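Local coordinates for CCMAN5 (Cellulosimicrobium cellulans, PDB 2XSG), which is a bacterial family 92 glycoside hydrolase that acts as an alpha-mannosidase and has been used to produce mannose-6-phosphate-modified recombinant lysosomal enzymes, at residues Trp540-Trp544 / Gly566-Met570. Residues are numbered along the deposited sequence; the frame is centred on the assembly and turned at random.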
loop_
_atom_site.group_PDB
_atom_site.type_symbol
_atom_site.label_atom_id
_atom_site.label_comp_id
_atom_site.label_asym_id
_atom_site.label_seq_id
_atom_site.Cartn_x
_atom_site.Cartn_y
_atom_site.Cartn_z
ATOM N N TRP A 540 -7.628 -21.577 -9.965
ATOM C CA TRP A 540 -8.166 -21.800 -8.609
ATOM C C TRP A 540 -8.222 -20.510 -7.786
ATOM O O TRP A 540 -9.158 -20.310 -7.006
ATOM C CB TRP A 540 -7.348 -22.817 -7.848
ATOM C CG TRP A 540 -7.725 -24.246 -8.081
ATOM C CD1 TRP A 540 -7.117 -25.122 -8.914
ATOM C CD2 TRP A 540 -8.791 -24.967 -7.443
ATOM N NE1 TRP A 540 -7.739 -26.348 -8.850
ATOM C CE2 TRP A 540 -8.766 -26.277 -7.951
ATOM C CE3 TRP A 540 -9.772 -24.622 -6.506
ATOM C CZ2 TRP A 540 -9.673 -27.257 -7.544
ATOM C CZ3 TRP A 540 -10.674 -25.602 -6.094
ATOM C CH2 TRP A 540 -10.616 -26.905 -6.625
ATOM N N GLN A 541 -7.220 -19.649 -7.958
ATOM C CA GLN A 541 -7.124 -18.400 -7.190
ATOM C C GLN A 541 -8.092 -17.341 -7.756
ATOM O O GLN A 541 -8.839 -16.688 -7.009
ATOM C CB GLN A 541 -5.668 -17.909 -7.170
ATOM C CG GLN A 541 -4.733 -18.840 -6.357
ATOM C CD GLN A 541 -3.254 -18.698 -6.707
ATOM O OE1 GLN A 541 -2.870 -17.852 -7.523
ATOM N NE2 GLN A 541 -2.404 -19.529 -6.077
ATOM N N TYR A 542 -8.087 -17.193 -9.076
ATOM C CA TYR A 542 -9.042 -16.326 -9.762
ATOM C C TYR A 542 -10.482 -16.836 -9.743
ATOM O O TYR A 542 -11.413 -16.045 -9.927
ATOM C CB TYR A 542 -8.608 -16.093 -11.204
ATOM C CG TYR A 542 -7.658 -14.951 -11.400
ATOM C CD1 TYR A 542 -6.277 -15.115 -11.254
ATOM C CD2 TYR A 542 -8.135 -13.705 -11.765
ATOM C CE1 TYR A 542 -5.399 -14.043 -11.458
ATOM C CE2 TYR A 542 -7.274 -12.634 -11.967
ATOM C CZ TYR A 542 -5.916 -12.811 -11.821
ATOM O OH TYR A 542 -5.114 -11.718 -12.036
ATOM N N HIS A 543 -10.686 -18.137 -9.529
ATOM C CA HIS A 543 -12.045 -18.693 -9.439
ATOM C C HIS A 543 -13.007 -17.879 -8.541
ATOM O O HIS A 543 -14.188 -17.673 -8.894
ATOM C CB HIS A 543 -12.041 -20.164 -9.001
ATOM C CG HIS A 543 -13.417 -20.760 -8.928
ATOM N ND1 HIS A 543 -14.036 -21.061 -7.736
ATOM C CD2 HIS A 543 -14.319 -21.040 -9.899
ATOM C CE1 HIS A 543 -15.250 -21.529 -7.972
ATOM N NE2 HIS A 543 -15.449 -21.520 -9.279
ATOM N N TRP A 544 -12.480 -17.420 -7.405
ATOM C CA TRP A 544 -13.241 -16.760 -6.344
ATOM C C TRP A 544 -13.363 -15.242 -6.555
ATOM O O TRP A 544 -13.879 -14.541 -5.684
ATOM C CB TRP A 544 -12.605 -17.050 -4.962
ATOM C CG TRP A 544 -12.269 -18.505 -4.751
ATOM C CD1 TRP A 544 -11.039 -19.090 -4.855
ATOM C CD2 TRP A 544 -13.189 -19.558 -4.409
ATOM N NE1 TRP A 544 -11.135 -20.448 -4.598
ATOM C CE2 TRP A 544 -12.443 -20.759 -4.333
ATOM C CE3 TRP A 544 -14.575 -19.602 -4.171
ATOM C CZ2 TRP A 544 -13.033 -21.989 -4.024
ATOM C CZ3 TRP A 544 -15.162 -20.826 -3.877
ATOM C CH2 TRP A 544 -14.388 -22.005 -3.814
ATOM N N GLY A 566 -14.702 -27.979 -2.710
ATOM C CA GLY A 566 -13.747 -27.117 -3.425
ATOM C C GLY A 566 -12.884 -26.283 -2.482
ATOM O O GLY A 566 -11.648 -26.207 -2.636
ATOM N N MET A 567 -13.537 -25.670 -1.496
ATOM C CA MET A 567 -12.871 -24.817 -0.509
ATOM C C MET A 567 -11.894 -25.617 0.311
ATOM O O MET A 567 -10.760 -25.196 0.499
ATOM C CB MET A 567 -13.891 -24.111 0.384
ATOM C CG MET A 567 -14.294 -22.741 -0.128
ATOM S SD MET A 567 -12.907 -21.614 -0.495
ATOM C CE MET A 567 -12.181 -21.400 1.111
ATOM N N ARG A 568 -12.316 -26.799 0.760
ATOM C CA ARG A 568 -11.406 -27.714 1.428
ATOM C C ARG A 568 -10.194 -28.094 0.574
ATOM O O ARG A 568 -9.084 -28.092 1.077
ATOM C CB ARG A 568 -12.151 -28.947 1.957
ATOM C CG ARG A 568 -13.240 -28.567 2.980
ATOM C CD ARG A 568 -14.033 -29.756 3.498
ATOM N NE ARG A 568 -13.179 -30.583 4.346
ATOM C CZ ARG A 568 -13.166 -30.565 5.678
ATOM N NH1 ARG A 568 -13.981 -29.787 6.356
ATOM N NH2 ARG A 568 -12.331 -31.352 6.324
ATOM N N HIS A 569 -10.403 -28.402 -0.705
ATOM C CA HIS A 569 -9.307 -28.720 -1.626
ATOM C C HIS A 569 -8.378 -27.515 -1.871
ATOM O O HIS A 569 -7.149 -27.680 -1.944
ATOM C CB HIS A 569 -9.856 -29.219 -2.967
ATOM C CG HIS A 569 -8.834 -29.912 -3.812
ATOM N ND1 HIS A 569 -8.309 -31.143 -3.482
ATOM C CD2 HIS A 569 -8.235 -29.548 -4.970
ATOM C CE1 HIS A 569 -7.432 -31.509 -4.401
ATOM N NE2 HIS A 569 -7.370 -30.561 -5.318
ATOM N N MET A 570 -8.965 -26.320 -1.994
ATOM C CA MET A 570 -8.208 -25.052 -2.121
ATOM C C MET A 570 -7.114 -24.904 -1.061
ATOM O O MET A 570 -6.033 -24.364 -1.320
ATOM C CB MET A 570 -9.157 -23.863 -2.003
ATOM C CG MET A 570 -8.510 -22.499 -2.260
ATOM S SD MET A 570 -8.341 -22.252 -4.031
ATOM C CE MET A 570 -7.541 -20.651 -4.078
#
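The indole of W544 has a sulfur on one face and another at its edge. M567 SD lies over the six-membered ring, 3.8 Å from its centroid and offset toward the rim, a Met-aromatic contact. On the opposite face the H543 ring stands edge-on, with ND1 over the ring centre. At the edge, near the ring plane, W544 NE1 gives a weak hydrogen bond to M570 SD, at 3.4 Å and 162°. The indole of W540 is met obliquely. W540 CE3 is 3.7 Å from M570 SD. W540 CZ3 is 3.6 Å from G566 O. W540 CZ2 meets the edge of the H569 ring, 3.7 Å from H569 CD2. The M570 side chain runs between the two indoles. Its CG is anti to the backbone N (chi1 -174°) and the chain bends at chi2, which brings CE within 3.4 Å of W540 O. The contact joins residues 540-544, which begin in a helix, to the end of helix 560-570, within the family 92 catalytic domain. The H569 ring also stacks on W501. W540 O lies 3.1 Å from W544 NE1 but is badly angled. The buried N-H of W544 thus has a thioether as its weak acceptor.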